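Local coordinates for ABC transporter (Caldanaerobius, PDB 4G68), which probably captures xylan-derived oligosaccharides outside the cell and hands them to an ABC importer, as extracellular solute-binding proteins do, at residues D97-A103 with V320-S326; I148-A154 with G356-W360; A343-D348 with A359-I365; M349-I353 with I365-D371. All coordinates share one frame; numbering follows the deposited sequence.

Interaction 1. Residues D97-A103 with V320-S326; sequences DIFQTWA and VGALMVS
Strands 98-102 and 320-325 lie side by side and antiparallel in the mixed sheet, with F99 facing M324 and T101 facing A322. Their short axes come within 4.6 Å at an angle of 147°. Backbone bonds run along the whole contact. F99 and M324 bond in both directions, with M324 N to F99 O at 2.8 Å and close to straight. T101 and A322 do the same. Beyond them, A103 N reaches V320 O at 2.6 Å, and S326 N closes the other end on D97 O. I98/V325, Q100/L323 and W102/G321 are the non-hydrogen-bonded pairs. The strand order in this lobe is 71-76, 40-45, 98-102, 317-325, 144-160. That order, with 317-325 antiparallel to both its neighbours, fits the type II solute-binding protein fold.

On the face of F99, T101 and M324, the selenomethionine M324 lies across the F99 ring. M324 CB sits over the F99 ring, 3.8 Å from its centroid and 26° off the normal, offset toward the CZ side. F99 chi1 of 66° sets the ring between its own N and carbonyl carbon, which swings it across to M324. M324 SE is oblique to the F99 ring at 5.0 Å from the centroid, a Met-aromatic contact. M324 SE also touches T101 CG2 at 3.8 Å. S326 OG stands at the ring edge, 3.7 Å from F99 CE2, and bonds to P96 O. Y82, I86 and I90 of helix 79-91 also pack on F99. On the other face, I98 CG2 meets L323 CB at 4.1 Å, while Q100 OE1 is held by L46 N.

Interaction 2. Residues I148-A154 with G356-W360; sequences IPFDQQA and GLPAW
L357 and Q152 form the antiparallel hydrogen-bonded pair that joins short strand 357-358 to long strand 144-160. Q152 N bonds L357 O at 2.7 Å, and L357 N returns a longer bond to Q152 O at 3.3 Å. A359 N then bonds F150 O at 3.1 Å. Strand 144-160 also pairs with 274-278, 297-300 and 317-325, and is probably one of the hinge strands that pass between the two lobes of the solute-binding fold.

L357 CB leans on Q152 O, and L357 CD1 reaches A154 CB at 3.6 Å. Q152 has a nearly eclipsed chi1 of 23°, and from there its extended chain reaches across beside the L357-P358 backbone. Q152 NE2 gives P358 O a weak bond. At the other end, A359 CB rests on the F150 carbonyl group. W360 meets the long strand edge-on. I148 CG2 touches the indole edge at W360 CZ2, 3.7 Å away. W360 NE1 bonds P149 O at 2.8 Å; the oxygen is tilted 24° from the indole plane and the N-H angle is 139°.

A classic beta bulge shapes the long strand here. F150 and D151 both face G321, and F150 points away from 356-360. Helix 332-353 covers this side: A343 packs on I148, and S347 on P358. D151 OD2 lies very close to D350 OD2 of that helix, which suggests that the two carboxylates share a proton. At the base of the same aspartate, D151 CB lies against L357 O at 3.1 Å.

Interaction 3. Residues A343-D348 with A359-I365; sequences AKQLSD and AWKYDNI
S347 and W360 mark the closest approach of the two backbones, with their CA atoms 6.0 Å apart. Segment 343-348 belongs to helix 332-353. Segment 359-365 has no regular structure, but it ends in a type I beta turn from Y362 to I365. It starts the loop between strand 357-358 and helix 372-382, and runs alongside the helix in roughly the same direction.

S347 OG is anti to its own backbone N (chi1 180°), which turns the hydroxyl outward to W360. S347 OG accepts W360 N at 3.0 Å with an angle of 163°. The indole lies flat against the helix. K344 CB stands over the six-membered ring of W360, 3.7 Å from its centroid and 13° off the normal, a CH-pi contact. A343 CB adds an oblique touch 3.7 Å from W360 NE1.

K344 then bends at chi2 and sends NZ past the ring to D348 one turn on. This salt bridge, K344 NZ to D348 OD1, 3.1 Å, uses the syn lone pair of OD1. A water also donates to D348 OD1 and to W360 O. I365 CD1 packs beside the same carboxylate, 3.6 Å from D348 OD2.

The loop backbone is therefore fixed to the helix by the S347 oxygen and a water that links W360 O to D348 OD1. The lysine serves twice: its aliphatic part covers the indole, and its charge probably keeps D348 ionised at the partly buried edge.

Interaction 4. Residues M349-I353 with I365-D371; sequences MDYLI and IDQSKVD
Q367 NE2 lies 2.9 Å from Y351 OH, the one polar bond that spans the two segments. It is weak, since the N-H angle is only 120°. The amide reaches the phenol at the ring edge, near the ring plane, and the two planes stand 70° apart. Q367 gets there by bending at chi2, which turns the amide toward the phenol oxygen.

The rest of the contact is apolar. Y351 is extended from the helix, with CG anti to the backbone N (chi1 -170°), which carries the ring out to the loop, where V370 and I365 approach it from the same side. V370 CG1 sits over the face of the Y351 ring, 4.0 Å from its centroid and offset toward the rim, a CH-pi contact. I365 CG2 approaches obliquely, 4.0 Å from Y351 CD2. L352 CD2 touches I365, K369 and V370. L352 CD2 meets I365 CG2 tip to tip at 3.7 Å and lies 3.8 Å from V370 CG1. K369 CB is equally close to L352 CD2, and the lysine chain runs on past both leucine methyls.

Segment 365-371 links strand 357-358 to helix 372-382, and this contact folds it over the last turn of helix 332-353. D371 is the N-cap of helix 372-382, with OD2 accepting L373 N. I375 of that helix packs on V370 and Q367, while E374 and M378 pack on Y351. The Y362 ring also meets Y351.

With one weak polar bond, the loop is held here mainly by methyl groups against the phenol ring and the leucine.

From the N terminus, strand 98-102 comes first and waits 217 residues for its partner 320-326, which closes interaction 1. Strand segment 148-154 lies inside that span, and its partner 356-360 comes after it, so interaction 2 crosses interaction 1. The two share one sheet: strand 317-325 pairs with 98-102 on one side and 144-160 on the other. Helix 332-353 follows, and interactions 3 and 4 close short loops of 10 and 11 residues onto it. These two cross each other and share I365. Interaction 2 also crosses interaction 4. Interaction 3 also shares A359 and W360 with interaction 2. Together they tie the sheet, its covering helix and the loop leading to helix 372-382.

Interaction 1. Residues D97-A103 with V320-S326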
# COMPACT_ATOMS: atom_id res chain seq x y z
N ASP C 97 7.39 -22.36 0.51
CA ASP C 97 8.42 -22.24 -0.52
C ASP C 97 8.44 -20.83 -1.05
O ASP C 97 9.51 -20.21 -1.15
CB ASP C 97 8.09 -23.20 -1.68
CG ASP C 97 8.18 -24.65 -1.27
OD1 ASP C 97 9.32 -25.11 -0.96
OD2 ASP C 97 7.11 -25.31 -1.22
N ILE C 98 7.23 -20.32 -1.36
CA ILE C 98 7.06 -18.96 -1.91
C ILE C 98 6.06 -18.17 -1.08
O ILE C 98 5.00 -18.68 -0.75
CB ILE C 98 6.54 -18.95 -3.36
CG1 ILE C 98 7.37 -19.86 -4.26
CG2 ILE C 98 6.60 -17.54 -3.91
CD1 ILE C 98 6.65 -20.34 -5.49
N PHE C 99 6.42 -16.95 -0.75
CA PHE C 99 5.54 -16.09 0.03
C PHE C 99 5.53 -14.65 -0.46
O PHE C 99 6.60 -14.08 -0.73
CB PHE C 99 5.86 -16.17 1.54
CG PHE C 99 7.21 -15.61 1.95
CD1 PHE C 99 7.36 -14.27 2.38
CD2 PHE C 99 8.32 -16.44 1.98
CE1 PHE C 99 8.61 -13.78 2.77
CE2 PHE C 99 9.55 -15.97 2.37
CZ PHE C 99 9.70 -14.64 2.79
N GLN C 100 4.32 -14.07 -0.52
CA GLN C 100 4.16 -12.65 -0.81
C GLN C 100 4.74 -11.83 0.33
O GLN C 100 4.67 -12.25 1.48
CB GLN C 100 2.66 -12.33 -0.94
CG GLN C 100 2.32 -10.85 -1.22
CD GLN C 100 0.82 -10.64 -1.55
OE1 GLN C 100 0.04 -11.57 -1.47
NE2 GLN C 100 0.42 -9.40 -1.88
N THR C 101 5.36 -10.69 0.04
CA THR C 101 5.88 -9.83 1.13
C THR C 101 5.86 -8.35 0.69
O THR C 101 5.41 -8.03 -0.44
CB THR C 101 7.28 -10.27 1.57
OG1 THR C 101 7.57 -9.78 2.88
CG2 THR C 101 8.33 -9.77 0.56
N TRP C 102 6.26 -7.49 1.63
CA TRP C 102 6.53 -6.08 1.40
C TRP C 102 7.99 -5.90 1.47
O TRP C 102 8.64 -6.23 2.46
CB TRP C 102 5.83 -5.17 2.41
CG TRP C 102 4.33 -5.27 2.27
CD1 TRP C 102 3.51 -4.53 1.44
CD2 TRP C 102 3.45 -6.20 2.97
NE1 TRP C 102 2.21 -4.93 1.56
CE2 TRP C 102 2.10 -5.92 2.49
CE3 TRP C 102 3.64 -7.19 3.92
CZ2 TRP C 102 0.98 -6.62 2.96
CZ3 TRP C 102 2.52 -7.88 4.42
CH2 TRP C 102 1.22 -7.61 3.95
N ALA C 103 8.55 -5.43 0.38
CA ALA C 103 9.99 -5.29 0.26
C ALA C 103 10.46 -4.10 1.07
O ALA C 103 9.64 -3.22 1.40
CB ALA C 103 10.38 -5.11 -1.19
N VAL C 320 7.08 -2.21 -3.82
CA VAL C 320 7.24 -2.85 -2.54
C VAL C 320 6.59 -4.21 -2.51
O VAL C 320 6.89 -4.98 -1.60
CB VAL C 320 6.61 -2.00 -1.39
CG1 VAL C 320 7.46 -0.74 -1.08
CG2 VAL C 320 5.19 -1.59 -1.78
N GLY C 321 5.67 -4.50 -3.46
CA GLY C 321 5.04 -5.83 -3.46
C GLY C 321 6.06 -6.80 -4.09
O GLY C 321 6.57 -6.54 -5.15
N ALA C 322 6.41 -7.87 -3.38
CA ALA C 322 7.37 -8.86 -3.91
C ALA C 322 7.00 -10.28 -3.45
O ALA C 322 6.19 -10.44 -2.51
CB ALA C 322 8.81 -8.53 -3.53
N LEU C 323 7.55 -11.27 -4.16
CA LEU C 323 7.53 -12.69 -3.77
C LEU C 323 8.93 -13.09 -3.30
O LEU C 323 9.91 -12.78 -3.96
CB LEU C 323 7.09 -13.59 -4.93
CG LEU C 323 5.74 -13.25 -5.58
CD1 LEU C 323 5.38 -14.23 -6.68
CD2 LEU C 323 4.64 -13.20 -4.53
N MSE C 324 9.01 -13.79 -2.15
CA MSE C 324 10.31 -14.32 -1.65
C MSE C 324 10.23 -15.83 -1.60
O MSE C 324 9.15 -16.41 -1.46
CB MSE C 324 10.62 -13.66 -0.32
CG MSE C 324 11.16 -12.25 -0.58
SE MSE C 324 11.64 -11.50 1.19
CE MSE C 324 12.48 -9.90 0.44
N VAL C 325 11.39 -16.46 -1.75
CA VAL C 325 11.58 -17.89 -1.66
C VAL C 325 12.31 -18.15 -0.33
O VAL C 325 13.38 -17.57 -0.07
CB VAL C 325 12.45 -18.42 -2.85
CG1 VAL C 325 12.87 -19.87 -2.63
CG2 VAL C 325 11.69 -18.27 -4.19
N SER C 326 11.76 -19.06 0.46
CA SER C 326 12.40 -19.43 1.74
C SER C 326 13.77 -20.09 1.57
O SER C 326 13.96 -20.88 0.65
CB SER C 326 11.48 -20.35 2.52
OG SER C 326 10.46 -19.52 3.07

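Interaction 2. Residues I148-A154 with G356-W360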
# COMPACT_ATOMS: atom_id res chain seq x y z
N ILE C 148 11.54 -11.32 -5.92
CA ILE C 148 11.11 -10.99 -7.28
C ILE C 148 9.97 -9.96 -7.09
O ILE C 148 8.91 -10.31 -6.59
CB ILE C 148 10.56 -12.26 -8.03
CG1 ILE C 148 11.65 -13.37 -8.18
CG2 ILE C 148 9.96 -11.90 -9.37
CD1 ILE C 148 13.01 -12.92 -8.71
N PRO C 149 10.19 -8.68 -7.49
CA PRO C 149 9.14 -7.68 -7.30
C PRO C 149 7.96 -8.01 -8.20
O PRO C 149 8.15 -8.66 -9.26
CB PRO C 149 9.84 -6.35 -7.73
CG PRO C 149 11.29 -6.68 -7.77
CD PRO C 149 11.35 -8.12 -8.17
N PHE C 150 6.74 -7.61 -7.80
CA PHE C 150 5.60 -7.78 -8.72
C PHE C 150 4.65 -6.57 -8.81
O PHE C 150 3.97 -6.41 -9.82
CB PHE C 150 4.82 -9.06 -8.45
CG PHE C 150 3.92 -8.98 -7.23
CD1 PHE C 150 2.60 -8.55 -7.34
CD2 PHE C 150 4.39 -9.39 -5.97
CE1 PHE C 150 1.77 -8.45 -6.22
CE2 PHE C 150 3.56 -9.34 -4.85
CZ PHE C 150 2.25 -8.87 -4.98
N ASP C 151 4.61 -5.74 -7.77
CA ASP C 151 3.79 -4.52 -7.85
C ASP C 151 4.31 -3.29 -7.08
O ASP C 151 5.26 -3.37 -6.31
CB ASP C 151 2.28 -4.83 -7.65
CG ASP C 151 1.83 -5.01 -6.17
OD1 ASP C 151 2.55 -4.66 -5.23
OD2 ASP C 151 0.67 -5.46 -5.97
N GLN C 152 3.73 -2.14 -7.39
CA GLN C 152 4.15 -0.91 -6.81
C GLN C 152 2.95 -0.25 -6.24
O GLN C 152 1.85 -0.41 -6.76
CB GLN C 152 4.88 0.03 -7.78
CG GLN C 152 4.63 -0.12 -9.25
CD GLN C 152 5.41 0.91 -10.09
OE1 GLN C 152 5.37 2.13 -9.83
NE2 GLN C 152 6.15 0.40 -11.09
N GLN C 153 3.15 0.46 -5.13
CA GLN C 153 2.05 1.23 -4.54
C GLN C 153 2.20 2.72 -4.82
O GLN C 153 3.31 3.22 -5.16
CB GLN C 153 2.03 1.00 -2.98
CG GLN C 153 1.82 -0.51 -2.55
CD GLN C 153 1.78 -0.76 -1.01
OE1 GLN C 153 1.98 0.15 -0.22
NE2 GLN C 153 1.56 -1.99 -0.59
N ALA C 154 1.08 3.44 -4.66
CA ALA C 154 1.08 4.88 -4.78
C ALA C 154 -0.11 5.36 -3.96
O ALA C 154 -1.15 4.67 -3.91
CB ALA C 154 0.94 5.28 -6.25
N GLY C 356 -3.33 -3.57 -8.04
CA GLY C 356 -2.01 -2.98 -7.86
C GLY C 356 -1.52 -2.16 -9.05
O GLY C 356 -2.24 -2.02 -10.04
N LEU C 357 -0.32 -1.59 -8.90
CA LEU C 357 0.40 -1.01 -10.04
C LEU C 357 1.51 -1.99 -10.49
O LEU C 357 2.29 -2.45 -9.63
CB LEU C 357 0.98 0.33 -9.65
CG LEU C 357 -0.08 1.41 -9.46
CD1 LEU C 357 0.47 2.50 -8.54
CD2 LEU C 357 -0.58 1.96 -10.82
N PRO C 358 1.57 -2.32 -11.81
CA PRO C 358 2.45 -3.41 -12.25
C PRO C 358 3.92 -3.07 -12.09
O PRO C 358 4.35 -1.91 -12.35
CB PRO C 358 2.11 -3.55 -13.76
CG PRO C 358 1.56 -2.21 -14.18
CD PRO C 358 0.77 -1.78 -12.95
N ALA C 359 4.72 -4.05 -11.63
CA ALA C 359 6.18 -3.88 -11.63
C ALA C 359 6.82 -4.42 -12.88
O ALA C 359 7.95 -4.01 -13.24
CB ALA C 359 6.86 -4.52 -10.41
N TRP C 360 6.12 -5.35 -13.53
CA TRP C 360 6.65 -5.97 -14.75
C TRP C 360 6.16 -5.18 -15.92
O TRP C 360 5.12 -4.50 -15.80
CB TRP C 360 6.14 -7.38 -14.90
CG TRP C 360 6.77 -8.33 -13.91
CD1 TRP C 360 6.68 -8.28 -12.51
CD2 TRP C 360 7.67 -9.45 -14.20
NE1 TRP C 360 7.40 -9.30 -11.93
CE2 TRP C 360 8.05 -10.02 -12.90
CE3 TRP C 360 8.22 -10.00 -15.38
CZ2 TRP C 360 8.89 -11.14 -12.80
CZ3 TRP C 360 9.06 -11.12 -15.26
CH2 TRP C 360 9.38 -11.67 -14.00

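Interaction 3. Residues A343-D348 with A359-I365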
# COMPACT_ATOMS: atom_id res chain seq x y z
N ALA C 343 5.03 -13.94 -10.16
CA ALA C 343 5.23 -12.49 -10.07
C ALA C 343 4.75 -11.76 -11.32
O ALA C 343 3.92 -10.84 -11.21
CB ALA C 343 6.69 -12.18 -9.80
N LYS C 344 5.24 -12.19 -12.49
CA LYS C 344 4.75 -11.64 -13.77
C LYS C 344 3.22 -11.72 -13.90
O LYS C 344 2.59 -10.75 -14.29
CB LYS C 344 5.44 -12.33 -14.98
CG LYS C 344 4.79 -12.03 -16.33
CD LYS C 344 4.92 -10.57 -16.79
CE LYS C 344 4.13 -10.28 -18.07
NZ LYS C 344 4.34 -8.86 -18.53
N GLN C 345 2.64 -12.87 -13.59
CA GLN C 345 1.17 -13.02 -13.67
C GLN C 345 0.38 -12.12 -12.73
O GLN C 345 -0.68 -11.61 -13.12
CB GLN C 345 0.73 -14.48 -13.51
CG GLN C 345 1.30 -15.43 -14.58
CD GLN C 345 0.92 -15.03 -16.00
OE1 GLN C 345 -0.25 -14.95 -16.35
NE2 GLN C 345 1.92 -14.77 -16.81
N LEU C 346 0.84 -12.01 -11.48
CA LEU C 346 0.24 -11.12 -10.49
C LEU C 346 0.33 -9.67 -10.95
O LEU C 346 -0.66 -8.94 -10.80
CB LEU C 346 0.90 -11.27 -9.11
CG LEU C 346 0.60 -12.56 -8.30
CD1 LEU C 346 1.33 -12.49 -6.96
CD2 LEU C 346 -0.88 -12.68 -8.02
N SER C 347 1.50 -9.28 -11.49
CA SER C 347 1.72 -7.90 -11.99
C SER C 347 0.69 -7.56 -13.11
O SER C 347 0.07 -6.48 -13.09
CB SER C 347 3.15 -7.75 -12.51
OG SER C 347 3.39 -6.42 -13.02
N ASP C 348 0.54 -8.46 -14.10
CA ASP C 348 -0.45 -8.23 -15.19
C ASP C 348 -1.91 -8.26 -14.67
O ASP C 348 -2.75 -7.45 -15.10
CB ASP C 348 -0.35 -9.35 -16.22
CG ASP C 348 0.87 -9.25 -17.11
OD1 ASP C 348 1.72 -8.36 -16.92
OD2 ASP C 348 0.91 -10.11 -18.06
N ALA C 359 4.72 -4.05 -11.63
CA ALA C 359 6.18 -3.88 -11.63
C ALA C 359 6.82 -4.42 -12.88
O ALA C 359 7.95 -4.01 -13.24
CB ALA C 359 6.86 -4.52 -10.41
N TRP C 360 6.12 -5.35 -13.53
CA TRP C 360 6.65 -5.97 -14.75
C TRP C 360 6.16 -5.18 -15.92
O TRP C 360 5.12 -4.50 -15.80
CB TRP C 360 6.14 -7.38 -14.90
CG TRP C 360 6.77 -8.33 -13.91
CD1 TRP C 360 6.68 -8.28 -12.51
CD2 TRP C 360 7.67 -9.45 -14.20
NE1 TRP C 360 7.40 -9.30 -11.93
CE2 TRP C 360 8.05 -10.02 -12.90
CE3 TRP C 360 8.22 -10.00 -15.38
CZ2 TRP C 360 8.89 -11.14 -12.80
CZ3 TRP C 360 9.06 -11.12 -15.26
CH2 TRP C 360 9.38 -11.67 -14.00
N LYS C 361 6.88 -5.24 -17.02
CA LYS C 361 6.47 -4.49 -18.23
C LYS C 361 5.19 -5.15 -18.68
O LYS C 361 4.92 -6.29 -18.31
CB LYS C 361 7.54 -4.53 -19.35
CG LYS C 361 8.87 -3.93 -18.93
CD LYS C 361 9.98 -4.30 -19.89
CE LYS C 361 11.14 -3.32 -19.72
NZ LYS C 361 12.25 -3.51 -20.71
N TYR C 362 4.38 -4.42 -19.44
CA TYR C 362 3.02 -4.82 -19.67
C TYR C 362 2.61 -4.54 -21.12
O TYR C 362 1.44 -4.31 -21.41
CB TYR C 362 2.10 -4.12 -18.65
CG TYR C 362 2.35 -2.64 -18.52
CD1 TYR C 362 1.76 -1.72 -19.42
CD2 TYR C 362 3.14 -2.13 -17.49
CE1 TYR C 362 1.97 -0.37 -19.29
CE2 TYR C 362 3.35 -0.76 -17.36
CZ TYR C 362 2.76 0.11 -18.26
OH TYR C 362 2.96 1.48 -18.16
N ASP C 363 3.60 -4.57 -22.03
CA ASP C 363 3.38 -4.49 -23.49
C ASP C 363 2.50 -5.63 -24.02
O ASP C 363 1.73 -5.43 -24.96
CB ASP C 363 4.72 -4.52 -24.24
CG ASP C 363 5.67 -3.44 -23.78
OD1 ASP C 363 5.41 -2.25 -24.03
OD2 ASP C 363 6.70 -3.80 -23.16
N ASN C 364 2.62 -6.82 -23.41
CA ASN C 364 1.74 -7.94 -23.75
C ASN C 364 0.24 -7.73 -23.48
O ASN C 364 -0.56 -8.57 -23.96
CB ASN C 364 2.18 -9.25 -23.07
CG ASN C 364 2.27 -9.13 -21.52
OD1 ASN C 364 1.79 -9.98 -20.81
ND2 ASN C 364 2.96 -8.14 -21.03
N ILE C 365 -0.11 -6.68 -22.73
CA ILE C 365 -1.50 -6.45 -22.26
C ILE C 365 -2.25 -5.46 -23.16
O ILE C 365 -1.69 -4.48 -23.59
CB ILE C 365 -1.56 -5.90 -20.78
CG1 ILE C 365 -1.09 -6.95 -19.75
CG2 ILE C 365 -2.98 -5.46 -20.41
CD1 ILE C 365 -1.54 -8.39 -19.99
O HOH W 1 2.70 -6.19 -15.34

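Interaction 4. Residues M349-I353 with I365-D371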
# COMPACT_ATOMS: atom_id res chain seq x y z
N MET C 349 -2.20 -9.18 -13.75
CA MET C 349 -3.51 -9.24 -13.12
C MET C 349 -3.79 -7.87 -12.46
O MET C 349 -4.83 -7.29 -12.70
CB MET C 349 -3.53 -10.34 -12.03
CG MET C 349 -4.84 -10.42 -11.25
SD MET C 349 -4.78 -11.37 -9.72
CE MET C 349 -4.03 -10.21 -8.57
N ASP C 350 -2.84 -7.38 -11.65
CA ASP C 350 -2.97 -6.11 -10.86
C ASP C 350 -3.34 -4.96 -11.78
O ASP C 350 -4.28 -4.19 -11.52
CB ASP C 350 -1.60 -5.75 -10.21
CG ASP C 350 -1.37 -6.38 -8.86
OD1 ASP C 350 -2.32 -7.01 -8.31
OD2 ASP C 350 -0.20 -6.24 -8.34
N TYR C 351 -2.57 -4.85 -12.86
CA TYR C 351 -2.80 -3.86 -13.91
C TYR C 351 -4.22 -3.91 -14.52
O TYR C 351 -4.89 -2.86 -14.66
CB TYR C 351 -1.75 -4.04 -15.01
CG TYR C 351 -1.70 -2.94 -16.06
CD1 TYR C 351 -1.82 -1.59 -15.70
CD2 TYR C 351 -1.51 -3.24 -17.40
CE1 TYR C 351 -1.78 -0.58 -16.64
CE2 TYR C 351 -1.45 -2.24 -18.37
CZ TYR C 351 -1.58 -0.91 -17.98
OH TYR C 351 -1.52 0.08 -18.93
N LEU C 352 -4.70 -5.13 -14.81
CA LEU C 352 -6.00 -5.32 -15.44
C LEU C 352 -7.17 -5.03 -14.51
O LEU C 352 -8.16 -4.43 -14.93
CB LEU C 352 -6.10 -6.74 -15.99
CG LEU C 352 -5.30 -6.96 -17.28
CD1 LEU C 352 -5.11 -8.44 -17.58
CD2 LEU C 352 -6.04 -6.26 -18.42
N ILE C 353 -7.05 -5.46 -13.26
CA ILE C 353 -8.10 -5.33 -12.28
C ILE C 353 -7.93 -4.22 -11.22
O ILE C 353 -8.82 -4.04 -10.38
CB ILE C 353 -8.47 -6.70 -11.66
CG1 ILE C 353 -7.45 -7.12 -10.59
CG2 ILE C 353 -8.57 -7.77 -12.77
CD1 ILE C 353 -7.81 -8.43 -9.89
N ILE C 365 -0.11 -6.68 -22.73
CA ILE C 365 -1.50 -6.45 -22.26
C ILE C 365 -2.25 -5.46 -23.16
O ILE C 365 -1.69 -4.48 -23.59
CB ILE C 365 -1.56 -5.90 -20.78
CG1 ILE C 365 -1.09 -6.95 -19.75
CG2 ILE C 365 -2.98 -5.46 -20.41
CD1 ILE C 365 -1.54 -8.39 -19.99
N ASP C 366 -3.53 -5.74 -23.41
CA ASP C 366 -4.37 -4.86 -24.21
C ASP C 366 -4.92 -3.74 -23.34
O ASP C 366 -5.83 -3.96 -22.51
CB ASP C 366 -5.50 -5.68 -24.84
CG ASP C 366 -6.40 -4.87 -25.76
OD1 ASP C 366 -6.15 -3.71 -26.11
OD2 ASP C 366 -7.43 -5.48 -26.13
N GLN C 367 -4.34 -2.57 -23.55
CA GLN C 367 -4.66 -1.33 -22.86
C GLN C 367 -6.17 -1.03 -22.80
O GLN C 367 -6.62 -0.42 -21.85
CB GLN C 367 -3.87 -0.18 -23.51
CG GLN C 367 -4.08 1.24 -22.96
CD GLN C 367 -3.23 1.57 -21.72
OE1 GLN C 367 -3.68 2.31 -20.84
NE2 GLN C 367 -1.98 1.06 -21.67
N SER C 368 -6.94 -1.50 -23.78
CA SER C 368 -8.36 -1.24 -23.85
C SER C 368 -9.16 -2.07 -22.81
O SER C 368 -10.35 -1.83 -22.58
CB SER C 368 -8.85 -1.55 -25.27
OG SER C 368 -8.99 -2.95 -25.43
N LYS C 369 -8.49 -3.07 -22.22
CA LYS C 369 -9.03 -3.91 -21.17
C LYS C 369 -8.75 -3.35 -19.76
O LYS C 369 -9.38 -3.75 -18.77
CB LYS C 369 -8.43 -5.30 -21.27
CG LYS C 369 -9.29 -6.41 -20.70
CD LYS C 369 -8.84 -7.75 -21.30
CE LYS C 369 -9.35 -8.95 -20.52
NZ LYS C 369 -8.79 -8.96 -19.15
N VAL C 370 -7.83 -2.42 -19.66
CA VAL C 370 -7.47 -1.92 -18.34
C VAL C 370 -8.42 -0.82 -17.87
O VAL C 370 -8.92 -0.06 -18.70
CB VAL C 370 -5.99 -1.51 -18.29
CG1 VAL C 370 -5.13 -2.57 -18.95
CG2 VAL C 370 -5.74 -0.18 -18.92
N ASP C 371 -8.69 -0.76 -16.56
CA ASP C 371 -9.74 0.12 -16.08
C ASP C 371 -9.24 1.56 -16.14
O ASP C 371 -8.08 1.79 -15.83
CB ASP C 371 -10.20 -0.26 -14.68
CG ASP C 371 -11.45 0.50 -14.24
OD1 ASP C 371 -12.58 -0.05 -14.33
OD2 ASP C 371 -11.30 1.66 -13.82